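Long-range contacts in cell wall binding protein cwp8 (Peptoclostridium difficile, PDB 5J6Q), which probably attaches non-covalently to the bacterial cell wall through a module of three CWB2 domains as part of the S-layer-associated surface: residues T125-V130 and I140-V144; N222-L226 and P239-F244; A311-V317 and N336-S342; L464-E470 and V490-A494. All coordinates share one frame. Residue numbers count along the deposited sequence, not the author numbering.

Contact 1 of 4, residues T125-V130 and I140-V144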
loop_
_atom_site.group_PDB
_atom_site.type_symbol
_atom_site.label_atom_id
_atom_site.label_comp_id
_atom_site.label_asym_id
_atom_site.label_seq_id
_atom_site.Cartn_x
_atom_site.Cartn_y
_atom_site.Cartn_z
ATOM N N THR A 125 36.121 -37.897 43.851
ATOM C CA THR A 125 35.239 -37.066 43.071
ATOM C C THR A 125 35.485 -37.160 41.544
ATOM O O THR A 125 34.580 -36.784 40.819
ATOM C CB THR A 125 35.391 -35.601 43.468
ATOM O OG1 THR A 125 36.776 -35.267 43.365
ATOM C CG2 THR A 125 34.870 -35.329 44.887
ATOM N N ASN A 126 36.659 -37.634 41.054
ATOM C CA ASN A 126 36.797 -37.682 39.609
ATOM C C ASN A 126 37.474 -38.940 39.087
ATOM O O ASN A 126 38.095 -38.889 38.015
ATOM C CB ASN A 126 37.517 -36.430 39.115
ATOM C CG ASN A 126 38.870 -36.199 39.715
ATOM O OD1 ASN A 126 39.381 -37.012 40.481
ATOM N ND2 ASN A 126 39.529 -35.098 39.394
ATOM N N THR A 127 37.347 -40.066 39.839
ATOM C CA THR A 127 37.893 -41.370 39.440
ATOM C C THR A 127 36.938 -42.461 39.857
ATOM O O THR A 127 36.372 -42.397 40.944
ATOM C CB THR A 127 39.256 -41.679 40.080
ATOM O OG1 THR A 127 39.138 -41.600 41.512
ATOM C CG2 THR A 127 40.334 -40.717 39.613
ATOM N N VAL A 128 36.758 -43.457 38.999
ATOM C CA VAL A 128 35.913 -44.627 39.212
ATOM C C VAL A 128 36.709 -45.859 38.741
ATOM O O VAL A 128 37.322 -45.840 37.665
ATOM C CB VAL A 128 34.584 -44.527 38.424
ATOM C CG1 VAL A 128 33.709 -45.754 38.694
ATOM C CG2 VAL A 128 33.841 -43.253 38.790
ATOM N N GLU A 129 36.704 -46.901 39.539
ATOM C CA GLU A 129 37.412 -48.130 39.252
ATOM C C GLU A 129 36.460 -49.102 38.600
ATOM O O GLU A 129 35.332 -49.248 39.073
ATOM C CB GLU A 129 37.962 -48.727 40.555
ATOM C CG GLU A 129 38.700 -50.038 40.361
ATOM C CD GLU A 129 38.859 -50.790 41.667
ATOM O OE1 GLU A 129 37.835 -51.229 42.224
ATOM O OE2 GLU A 129 40.003 -50.924 42.137
ATOM N N VAL A 130 36.895 -49.755 37.519
ATOM C CA VAL A 130 36.030 -50.717 36.833
ATOM C C VAL A 130 36.753 -52.054 36.702
ATOM O O VAL A 130 37.903 -52.095 36.278
ATOM C CB VAL A 130 35.599 -50.182 35.443
ATOM C CG1 VAL A 130 34.602 -51.138 34.795
ATOM C CG2 VAL A 130 34.981 -48.794 35.574
ATOM N N ILE A 140 40.526 -51.005 35.679
ATOM C CA ILE A 140 40.901 -49.746 35.069
ATOM C C ILE A 140 40.352 -48.602 35.911
ATOM O O ILE A 140 39.334 -48.748 36.587
ATOM C CB ILE A 140 40.360 -49.647 33.616
ATOM C CG1 ILE A 140 38.820 -49.653 33.612
ATOM C CG2 ILE A 140 40.896 -50.799 32.772
ATOM C CD1 ILE A 140 38.230 -49.311 32.250
ATOM N N THR A 141 41.042 -47.477 35.902
ATOM C CA THR A 141 40.554 -46.309 36.588
ATOM C C THR A 141 40.249 -45.219 35.546
ATOM O O THR A 141 41.148 -44.698 34.884
ATOM C CB THR A 141 41.563 -45.841 37.649
ATOM O OG1 THR A 141 41.065 -44.633 38.221
ATOM C CG2 THR A 141 42.954 -45.606 37.074
ATOM N N LEU A 142 38.976 -44.909 35.385
ATOM C CA LEU A 142 38.558 -43.852 34.496
ATOM C C LEU A 142 38.496 -42.514 35.236
ATOM O O LEU A 142 38.071 -42.462 36.390
ATOM C CB LEU A 142 37.173 -44.215 33.921
ATOM C CG LEU A 142 37.183 -45.505 33.104
ATOM C CD1 LEU A 142 35.838 -45.738 32.449
ATOM C CD2 LEU A 142 38.284 -45.393 32.065
ATOM N N ASN A 143 38.954 -41.442 34.600
ATOM C CA ASN A 143 38.870 -40.117 35.200
ATOM C C ASN A 143 37.824 -39.272 34.473
ATOM O O ASN A 143 37.539 -39.531 33.305
ATOM C CB ASN A 143 40.217 -39.393 35.106
ATOM C CG ASN A 143 41.315 -40.045 35.905
ATOM O OD1 ASN A 143 41.978 -40.940 35.395
ATOM N ND2 ASN A 143 41.596 -39.628 37.153
ATOM N N VAL A 144 37.242 -38.276 35.161
ATOM C CA VAL A 144 36.315 -37.361 34.533
ATOM C C VAL A 144 37.124 -36.680 33.433
ATOM O O VAL A 144 38.256 -36.275 33.697
ATOM C CB VAL A 144 35.788 -36.322 35.558
ATOM C CG1 VAL A 144 34.921 -35.290 34.853
ATOM C CG2 VAL A 144 34.994 -37.008 36.664
#
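This is a β-hairpin contact: strands 127-132 and 140-143 run antiparallel in a three-stranded sheet, with 127-132 in the middle and 140-143 at one border, within Cwp8 domain 2. The axes of 127-130 and 140-143 come within 4.7 Å, their directions 152° apart. Two hydrogen-bonded pairs form the ladder. V128 and L142 exchange V128 N to L142 O (3.1 Å) and L142 N to V128 O (3.0 Å), while V130 and I140 do so through V130 N to I140 O (2.8 Å) and I140 N to V130 O (2.9 Å). T127-N143 and E129-T141 are the non-hydrogen-bonded pairs, and there the CA atoms draw in to 4.5 Å. Alternation separates the side chains. V128, V130, I140 and L142 share the apolar face, where V130 CB touches I140 CG1 at 3.7 Å and helix 96-111 packs on V128 and L142. The opposite face carries T127, E129, T141 and N143; there the T127 hydroxyl bonds to S124, in the neighbouring strand 118-124. Beyond the paired strands the ladder gains one more rung, with V144 N donating to N126 O at 3.0 Å, while the side chains of these two residues meet through N126 CB and V144 CG2 at 3.6 Å.

Contact 2 of 4, residues N222-L226 and P239-F244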
loop_
_atom_site.group_PDB
_atom_site.type_symbol
_atom_site.label_atom_id
_atom_site.label_comp_id
_atom_site.label_asym_id
_atom_site.label_seq_id
_atom_site.Cartn_x
_atom_site.Cartn_y
_atom_site.Cartn_z
ATOM N N ASN A 222 0.451 -15.755 4.777
ATOM C CA ASN A 222 1.421 -15.621 5.863
ATOM C C ASN A 222 1.086 -14.456 6.773
ATOM O O ASN A 222 1.958 -13.674 7.147
ATOM C CB ASN A 222 2.828 -15.486 5.288
ATOM C CG ASN A 222 3.191 -16.686 4.451
ATOM O OD1 ASN A 222 3.473 -17.755 5.001
ATOM N ND2 ASN A 222 3.168 -16.609 3.120
ATOM N N GLU A 223 -0.199 -14.344 7.128
ATOM C CA GLU A 223 -0.673 -13.279 8.006
ATOM C C GLU A 223 -0.160 -13.475 9.437
ATOM O O GLU A 223 -0.563 -14.415 10.110
ATOM C CB GLU A 223 -2.209 -13.243 7.986
ATOM C CG GLU A 223 -2.749 -12.866 6.616
ATOM C CD GLU A 223 -4.198 -13.276 6.415
ATOM O OE1 GLU A 223 -4.969 -12.451 5.885
ATOM O OE2 GLU A 223 -4.563 -14.416 6.775
ATOM N N ALA A 224 0.734 -12.587 9.884
ATOM C CA ALA A 224 1.331 -12.610 11.210
ATOM C C ALA A 224 1.150 -11.235 11.840
ATOM O O ALA A 224 2.112 -10.590 12.253
ATOM C CB ALA A 224 2.810 -12.952 11.108
ATOM N N ILE A 225 -0.097 -10.783 11.888
ATOM C CA ILE A 225 -0.443 -9.486 12.458
ATOM C C ILE A 225 -0.915 -9.669 13.896
ATOM O O ILE A 225 -1.756 -10.526 14.158
ATOM C CB ILE A 225 -1.536 -8.818 11.589
ATOM C CG1 ILE A 225 -1.083 -8.769 10.120
ATOM C CG2 ILE A 225 -1.824 -7.411 12.100
ATOM C CD1 ILE A 225 -2.149 -8.203 9.194
ATOM N N LEU A 226 -0.376 -8.873 14.825
ATOM C CA LEU A 226 -0.747 -8.986 16.232
ATOM C C LEU A 226 -1.870 -8.025 16.613
ATOM O O LEU A 226 -1.845 -6.859 16.221
ATOM C CB LEU A 226 0.478 -8.708 17.112
ATOM C CG LEU A 226 1.713 -9.534 16.763
ATOM C CD1 LEU A 226 2.871 -9.096 17.630
ATOM C CD2 LEU A 226 1.441 -11.006 16.989
ATOM N N PRO A 239 7.351 -10.545 18.464
ATOM C CA PRO A 239 8.079 -9.947 17.335
ATOM C C PRO A 239 8.069 -8.414 17.358
ATOM O O PRO A 239 7.286 -7.799 18.081
ATOM C CB PRO A 239 7.355 -10.525 16.106
ATOM C CG PRO A 239 6.036 -11.037 16.646
ATOM C CD PRO A 239 6.387 -11.550 17.995
ATOM N N GLU A 240 8.934 -7.805 16.549
ATOM C CA GLU A 240 9.046 -6.351 16.458
ATOM C C GLU A 240 8.560 -5.861 15.085
ATOM O O GLU A 240 8.872 -4.749 14.668
ATOM C CB GLU A 240 10.512 -5.941 16.689
ATOM C CG GLU A 240 10.707 -4.446 16.875
ATOM C CD GLU A 240 12.152 -4.026 16.681
ATOM O OE1 GLU A 240 12.634 -3.185 17.469
ATOM O OE2 GLU A 240 12.802 -4.534 15.740
ATOM N N LYS A 241 7.781 -6.692 14.391
ATOM C CA LYS A 241 7.272 -6.365 13.074
ATOM C C LYS A 241 6.006 -7.160 12.794
ATOM O O LYS A 241 5.928 -8.332 13.172
ATOM C CB LYS A 241 8.338 -6.702 12.015
ATOM C CG LYS A 241 8.678 -5.531 11.107
ATOM C CD LYS A 241 10.112 -5.059 11.306
ATOM C CE LYS A 241 10.841 -4.995 9.985
ATOM N NZ LYS A 241 11.824 -3.877 9.949
ATOM N N SER A 242 5.009 -6.523 12.163
ATOM C CA SER A 242 3.768 -7.199 11.787
ATOM C C SER A 242 3.921 -7.536 10.332
ATOM O O SER A 242 4.596 -6.794 9.636
ATOM C CB SER A 242 2.561 -6.285 11.970
ATOM O OG SER A 242 1.435 -7.005 12.451
ATOM N N SER A 243 3.317 -8.608 9.838
ATOM C CA SER A 243 3.556 -8.875 8.451
ATOM C C SER A 243 2.461 -9.634 7.797
ATOM O O SER A 243 1.590 -10.229 8.449
ATOM C CB SER A 243 4.872 -9.654 8.282
ATOM O OG SER A 243 4.756 -11.041 8.594
ATOM N N PHE A 244 2.506 -9.594 6.485
ATOM C CA PHE A 244 1.590 -10.357 5.695
ATOM C C PHE A 244 1.992 -10.260 4.296
ATOM O O PHE A 244 2.813 -9.412 3.898
ATOM C CB PHE A 244 0.096 -9.978 5.912
ATOM C CG PHE A 244 -0.413 -8.630 5.424
ATOM C CD1 PHE A 244 -1.074 -8.518 4.220
ATOM C CD2 PHE A 244 -0.280 -7.508 6.201
ATOM C CE1 PHE A 244 -1.600 -7.284 3.807
ATOM C CE2 PHE A 244 -0.805 -6.280 5.787
ATOM C CZ PHE A 244 -1.457 -6.182 4.598
#
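Backbone hydrogen bonding between 222-226 and 239-244 is sparse. A224 N donates to S243 O at 2.9 Å and nearly straight, but the return bond from S243 N to A224 O is weak at 3.3 Å, so the two segments are held mainly at one point before they diverge. Further on, L226 O accepts from R269 NE of helix 265-280. N222, at the corner of the chain and with both backbone angles positive, turns its amide outward to D245. The S242 side chain packs closely: its OG lies 3.1 Å from I225 CA and 3.3 Å from I225 CG2, wedged against the chain where it leaves the pairing. The contact belongs to the mixed four-stranded sheet of Cwp8 domain 3, in which 217-224 is an outermost strand lying antiparallel to 242-249; the connection between them includes the short helix 228-232. Apolar contacts occur at two places. I225 CD1 reaches F244 CD2 at 3.6 Å, on the side of the sheet covered by helix 265-280, whose H272 meets the F244 ring edge-to-face. Further along, L226 CD1 touches P239 CG at 3.8 Å, bringing the ends of the connection together where the backbones no longer pair.

Contact 3 of 4, residues A311-V317 and N336-S342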
loop_
_atom_site.group_PDB
_atom_site.type_symbol
_atom_site.label_atom_id
_atom_site.label_comp_id
_atom_site.label_asym_id
_atom_site.label_seq_id
_atom_site.Cartn_x
_atom_site.Cartn_y
_atom_site.Cartn_z
ATOM N N ALA A 311 -18.798 10.300 -21.350
ATOM C CA ALA A 311 -18.957 11.761 -21.270
ATOM C C ALA A 311 -19.687 12.315 -22.544
ATOM O O ALA A 311 -19.370 11.908 -23.684
ATOM C CB ALA A 311 -17.580 12.454 -21.137
ATOM N N GLU A 312 -20.565 13.315 -22.342
ATOM C CA GLU A 312 -21.280 13.870 -23.434
ATOM C C GLU A 312 -20.570 15.027 -23.999
ATOM O O GLU A 312 -20.898 15.490 -25.100
ATOM C CB GLU A 312 -22.691 14.206 -22.964
ATOM C CG GLU A 312 -23.399 12.893 -22.631
ATOM C CD GLU A 312 -24.615 13.064 -21.772
ATOM O OE1 GLU A 312 -25.144 12.035 -21.299
ATOM O OE2 GLU A 312 -25.047 14.217 -21.571
ATOM N N ALA A 313 -19.538 15.481 -23.298
ATOM C CA ALA A 313 -18.807 16.655 -23.762
ATOM C C ALA A 313 -17.492 16.816 -23.022
ATOM O O ALA A 313 -17.163 16.004 -22.149
ATOM C CB ALA A 313 -19.659 17.908 -23.551
ATOM N N ILE A 314 -16.713 17.850 -23.409
ATOM C CA ILE A 314 -15.421 18.162 -22.782
ATOM C C ILE A 314 -15.496 19.696 -22.426
ATOM O O ILE A 314 -16.023 20.469 -23.237
ATOM C CB ILE A 314 -14.179 17.924 -23.711
ATOM C CG1 ILE A 314 -14.152 16.482 -24.280
ATOM C CG2 ILE A 314 -12.838 18.272 -22.924
ATOM C CD1 ILE A 314 -13.708 15.421 -23.297
ATOM N N ILE A 315 -15.087 20.076 -21.187
ATOM C CA ILE A 315 -14.932 21.443 -20.830
ATOM C C ILE A 315 -13.431 21.532 -20.739
ATOM O O ILE A 315 -12.819 20.773 -19.972
ATOM C CB ILE A 315 -15.570 21.908 -19.513
ATOM C CG1 ILE A 315 -17.011 21.396 -19.350
ATOM C CG2 ILE A 315 -15.572 23.453 -19.518
ATOM C CD1 ILE A 315 -17.998 22.187 -20.255
ATOM N N LEU A 316 -12.824 22.447 -21.474
ATOM C CA LEU A 316 -11.367 22.613 -21.485
ATOM C C LEU A 316 -11.008 24.055 -21.007
ATOM O O LEU A 316 -11.488 25.022 -21.584
ATOM C CB LEU A 316 -10.912 22.368 -22.903
ATOM C CG LEU A 316 -9.446 22.101 -23.098
ATOM C CD1 LEU A 316 -8.962 20.999 -22.192
ATOM C CD2 LEU A 316 -9.272 21.664 -24.593
ATOM N N VAL A 317 -10.214 24.207 -19.901
ATOM C CA VAL A 317 -9.929 25.575 -19.437
ATOM C C VAL A 317 -8.424 25.756 -19.449
ATOM O O VAL A 317 -7.717 24.770 -19.670
ATOM C CB VAL A 317 -10.630 25.746 -18.024
ATOM C CG1 VAL A 317 -9.954 24.895 -16.971
ATOM C CG2 VAL A 317 -10.625 27.194 -17.567
ATOM N N ASN A 336 -22.534 17.139 -18.558
ATOM C CA ASN A 336 -21.902 15.852 -18.196
ATOM C C ASN A 336 -20.534 15.695 -18.857
ATOM O O ASN A 336 -20.284 14.748 -19.587
ATOM C CB ASN A 336 -22.839 14.720 -18.604
ATOM C CG ASN A 336 -24.153 14.872 -17.893
ATOM O OD1 ASN A 336 -24.195 14.777 -16.661
ATOM N ND2 ASN A 336 -25.266 15.123 -18.585
ATOM N N ALA A 337 -19.665 16.653 -18.612
ATOM C CA ALA A 337 -18.341 16.740 -19.233
ATOM C C ALA A 337 -17.292 16.898 -18.168
ATOM O O ALA A 337 -17.617 17.490 -17.137
ATOM C CB ALA A 337 -18.281 17.971 -20.134
ATOM N N PRO A 338 -16.058 16.407 -18.345
ATOM C CA PRO A 338 -14.972 16.576 -17.304
ATOM C C PRO A 338 -14.359 17.938 -17.456
ATOM O O PRO A 338 -14.408 18.461 -18.588
ATOM C CB PRO A 338 -13.921 15.562 -17.693
ATOM C CG PRO A 338 -14.141 15.461 -19.328
ATOM C CD PRO A 338 -15.651 15.521 -19.456
ATOM N N ILE A 339 -13.673 18.464 -16.392
ATOM C CA ILE A 339 -13.062 19.711 -16.599
ATOM C C ILE A 339 -11.641 19.313 -16.792
ATOM O O ILE A 339 -10.996 18.764 -15.913
ATOM C CB ILE A 339 -13.317 20.790 -15.539
ATOM C CG1 ILE A 339 -14.772 21.289 -15.562
ATOM C CG2 ILE A 339 -12.375 21.931 -15.855
ATOM C CD1 ILE A 339 -15.308 22.024 -14.183
ATOM N N LEU A 340 -11.133 19.513 -17.989
ATOM C CA LEU A 340 -9.777 19.048 -18.236
ATOM C C LEU A 340 -8.986 20.333 -18.473
ATOM O O LEU A 340 -9.589 21.373 -18.584
ATOM C CB LEU A 340 -9.662 18.056 -19.432
ATOM C CG LEU A 340 -10.306 16.669 -19.135
ATOM C CD1 LEU A 340 -10.474 15.843 -20.474
ATOM C CD2 LEU A 340 -9.423 15.842 -18.175
ATOM N N LEU A 341 -7.686 20.263 -18.570
ATOM C CA LEU A 341 -6.886 21.463 -18.618
ATOM C C LEU A 341 -5.942 21.469 -19.811
ATOM O O LEU A 341 -5.381 20.421 -20.133
ATOM C CB LEU A 341 -6.014 21.486 -17.326
ATOM C CG LEU A 341 -6.764 21.324 -15.963
ATOM C CD1 LEU A 341 -5.757 21.097 -14.796
ATOM C CD2 LEU A 341 -7.578 22.506 -15.672
ATOM N N SER A 342 -5.681 22.676 -20.387
ATOM C CA SER A 342 -4.756 22.775 -21.493
ATOM C C SER A 342 -3.682 23.816 -21.234
ATOM O O SER A 342 -3.898 24.753 -20.466
ATOM C CB SER A 342 -5.495 23.210 -22.760
ATOM O OG SER A 342 -4.713 22.943 -23.909
#
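Strands 313-318 and 339-342 are parallel neighbours in the four-stranded parallel sheet of a CWB2 domain, an α/β fold of toprim type, with 339-342 at the border. The axes of 313-317 and 339-342 approach to 4.7 Å at 39°. The second segment begins with N336, which binds E312 twice: its O accepts from E312 N, and its ND2 donates to E312 OE2, both at 3.1 Å. A337 follows, its CB set 3.7 Å from both A313 CB and I315 CG1. P338 lacks an amide hydrogen, but its O accepts from I315 N at 3.1 Å, and its ring lies against A311 and I314, with CG 4.0 Å from I314 CD1. I339 pairs with I315 and packs CG2 against V317 CG1 at 4.0 Å. L340 carries the parallel ladder: its N donates to I315 O (2.9 Å) and its O accepts from V317 N (3.2 Å). On its side of the sheet, L340 and I314 pack on helix 349-359, whereas L341 points to the other side, towards helix 294-305, and brings CD2 within 3.6 Å of V317 CG1. S342 hydrogen-bonds through its hydroxyl to S346 O, and its backbone N closes the ladder on V317 O at 3.0 Å.

Contact 4 of 4, residues L464-E470 and V490-A494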
loop_
_atom_site.group_PDB
_atom_site.type_symbol
_atom_site.label_atom_id
_atom_site.label_comp_id
_atom_site.label_asym_id
_atom_site.label_seq_id
_atom_site.Cartn_x
_atom_site.Cartn_y
_atom_site.Cartn_z
ATOM N N LEU A 464 -30.567 35.297 -5.425
ATOM C CA LEU A 464 -29.130 35.424 -5.475
ATOM C C LEU A 464 -28.423 35.292 -4.113
ATOM O O LEU A 464 -28.998 35.545 -3.057
ATOM C CB LEU A 464 -28.824 36.810 -6.112
ATOM C CG LEU A 464 -29.534 37.043 -7.455
ATOM C CD1 LEU A 464 -29.664 38.541 -7.807
ATOM C CD2 LEU A 464 -28.756 36.308 -8.526
ATOM N N GLU A 465 -27.159 34.882 -4.151
ATOM C CA GLU A 465 -26.346 34.735 -2.939
ATOM C C GLU A 465 -24.963 35.269 -3.274
ATOM O O GLU A 465 -24.464 35.032 -4.374
ATOM C CB GLU A 465 -26.291 33.263 -2.480
ATOM C CG GLU A 465 -25.454 33.036 -1.230
ATOM C CD GLU A 465 -26.288 32.741 0.026
ATOM O OE1 GLU A 465 -26.126 33.478 1.008
ATOM O OE2 GLU A 465 -27.088 31.783 0.044
ATOM N N ILE A 466 -24.374 36.029 -2.359
ATOM C CA ILE A 466 -23.040 36.573 -2.575
ATOM C C ILE A 466 -22.015 35.788 -1.761
ATOM O O ILE A 466 -22.311 35.438 -0.615
ATOM C CB ILE A 466 -23.012 38.054 -2.174
ATOM C CG1 ILE A 466 -24.227 38.789 -2.788
ATOM C CG2 ILE A 466 -21.709 38.660 -2.670
ATOM C CD1 ILE A 466 -24.199 40.313 -2.598
ATOM N N VAL A 467 -20.827 35.537 -2.342
ATOM C CA VAL A 467 -19.755 34.779 -1.684
ATOM C C VAL A 467 -18.502 35.658 -1.761
ATOM O O VAL A 467 -17.946 35.866 -2.829
ATOM C CB VAL A 467 -19.532 33.354 -2.308
ATOM C CG1 VAL A 467 -18.398 32.616 -1.560
ATOM C CG2 VAL A 467 -20.803 32.513 -2.204
ATOM N N GLY A 468 -18.055 36.176 -0.611
ATOM C CA GLY A 468 -16.905 37.073 -0.582
ATOM C C GLY A 468 -17.292 38.282 0.285
ATOM O O GLY A 468 -18.475 38.581 0.460
ATOM N N GLY A 469 -16.305 38.944 0.855
ATOM C CA GLY A 469 -16.539 40.124 1.674
ATOM C C GLY A 469 -16.770 41.358 0.806
ATOM O O GLY A 469 -16.735 41.291 -0.426
ATOM N N GLU A 470 -17.002 42.521 1.453
ATOM C CA GLU A 470 -17.311 43.738 0.690
ATOM C C GLU A 470 -16.159 44.217 -0.205
ATOM O O GLU A 470 -16.411 44.963 -1.152
ATOM C CB GLU A 470 -17.715 44.869 1.627
ATOM C CG GLU A 470 -19.113 44.689 2.195
ATOM C CD GLU A 470 -19.432 45.733 3.257
ATOM O OE1 GLU A 470 -19.524 45.354 4.437
ATOM O OE2 GLU A 470 -19.585 46.928 2.897
ATOM N N VAL A 490 -30.771 39.374 -0.161
ATOM C CA VAL A 490 -29.615 38.634 -0.628
ATOM C C VAL A 490 -28.638 38.444 0.512
ATOM O O VAL A 490 -28.101 39.411 1.049
ATOM C CB VAL A 490 -28.936 39.374 -1.804
ATOM C CG1 VAL A 490 -27.661 38.649 -2.216
ATOM C CG2 VAL A 490 -29.886 39.469 -2.990
ATOM N N GLU A 491 -28.428 37.196 0.898
ATOM C CA GLU A 491 -27.476 36.873 1.948
ATOM C C GLU A 491 -26.050 36.869 1.377
ATOM O O GLU A 491 -25.843 36.625 0.182
ATOM C CB GLU A 491 -27.813 35.499 2.551
ATOM C CG GLU A 491 -26.989 35.139 3.776
ATOM C CD GLU A 491 -27.404 33.804 4.376
ATOM O OE1 GLU A 491 -26.575 33.175 5.066
ATOM O OE2 GLU A 491 -28.563 33.381 4.157
ATOM N N ARG A 492 -25.083 37.164 2.237
ATOM C CA ARG A 492 -23.677 37.180 1.912
ATOM C C ARG A 492 -22.963 36.167 2.834
ATOM O O ARG A 492 -23.129 36.226 4.042
ATOM C CB ARG A 492 -23.138 38.609 2.124
ATOM C CG ARG A 492 -21.609 38.709 2.207
ATOM C CD ARG A 492 -21.159 40.146 2.552
ATOM N NE ARG A 492 -21.687 41.184 1.655
ATOM C CZ ARG A 492 -21.046 41.643 0.576
ATOM N NH1 ARG A 492 -21.579 42.611 -0.162
ATOM N NH2 ARG A 492 -19.865 41.135 0.229
ATOM N N LEU A 493 -22.236 35.221 2.266
ATOM C CA LEU A 493 -21.422 34.254 3.017
ATOM C C LEU A 493 -19.969 34.841 2.911
ATOM O O LEU A 493 -19.436 34.863 1.808
ATOM C CB LEU A 493 -21.471 32.814 2.398
ATOM C CG LEU A 493 -22.359 31.813 3.122
ATOM C CD1 LEU A 493 -23.826 32.260 3.264
ATOM C CD2 LEU A 493 -22.336 30.556 2.327
ATOM N N ALA A 494 -19.352 35.282 4.022
ATOM C CA ALA A 494 -18.055 35.904 3.964
ATOM C C ALA A 494 -17.315 35.740 5.272
ATOM O O ALA A 494 -17.781 36.239 6.281
ATOM C CB ALA A 494 -18.246 37.402 3.662
#
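A β-α-β unit brings these segments together: strand 463-467, helix 475-484 and strand 491-493 follow one another, and the two strands lie parallel, with 491-493 at the border of a four-stranded CWB2 sheet and 463-467 next to it. The axes of 464-467 and 491-493 approach to 4.7 Å at 29°. R492, I466 and V490 bury the most surface. R492 sends its guanidinium back over the end of the first strand, where NH2 donates to G468 O at 2.9 Å. I466 CG2 lies over one face of this group and E470 CG over the opposite face, so the charge is sandwiched between aliphatic carbons; NH1 forms a salt bridge with E478 of the connecting helix. I466 is also the centre of the backbone ladder, taking E491 O at 3.0 Å through its N and giving its O to L493 N at 2.9 Å. Its side chain lies on the face covered by helix 475-484 and meets V490, whose CG1 is 3.5 Å from I466 CG1. V490 likewise touches L464, CG2 to CB, at 4.2 Å. On the other face, E465 and E491 bring like charges to 4.0 Å between OE1 and OE2 respectively, and K508 of helix 498-509 forms a salt bridge with E491. G468 has backbone angles at which a CB would clash with the preceding carbonyl, and there its N donates to L493 O at 3.1 Å.

The four contacts follow one another along the chain, each closing before the next opens; none nests or crosses. Contact 1 closes a hairpin in Cwp8 domain 2, with nine residues between its segments, far out at one end of the elongated molecule. Contact 2 closes a twelve-residue connection in domain 3, its centre about 55 Å from that of contact 1. In the CWB2 region, contacts 3 and 4 close longer connections of 18 and 19 residues, more than half of them helical, in two separate parallel sheets. Their centres are about 28 Å apart, whereas about 99 Å separates the centres of contacts 1 and 3. Contacts 1 and 2 are antiparallel pairings, contacts 3 and 4 parallel ones.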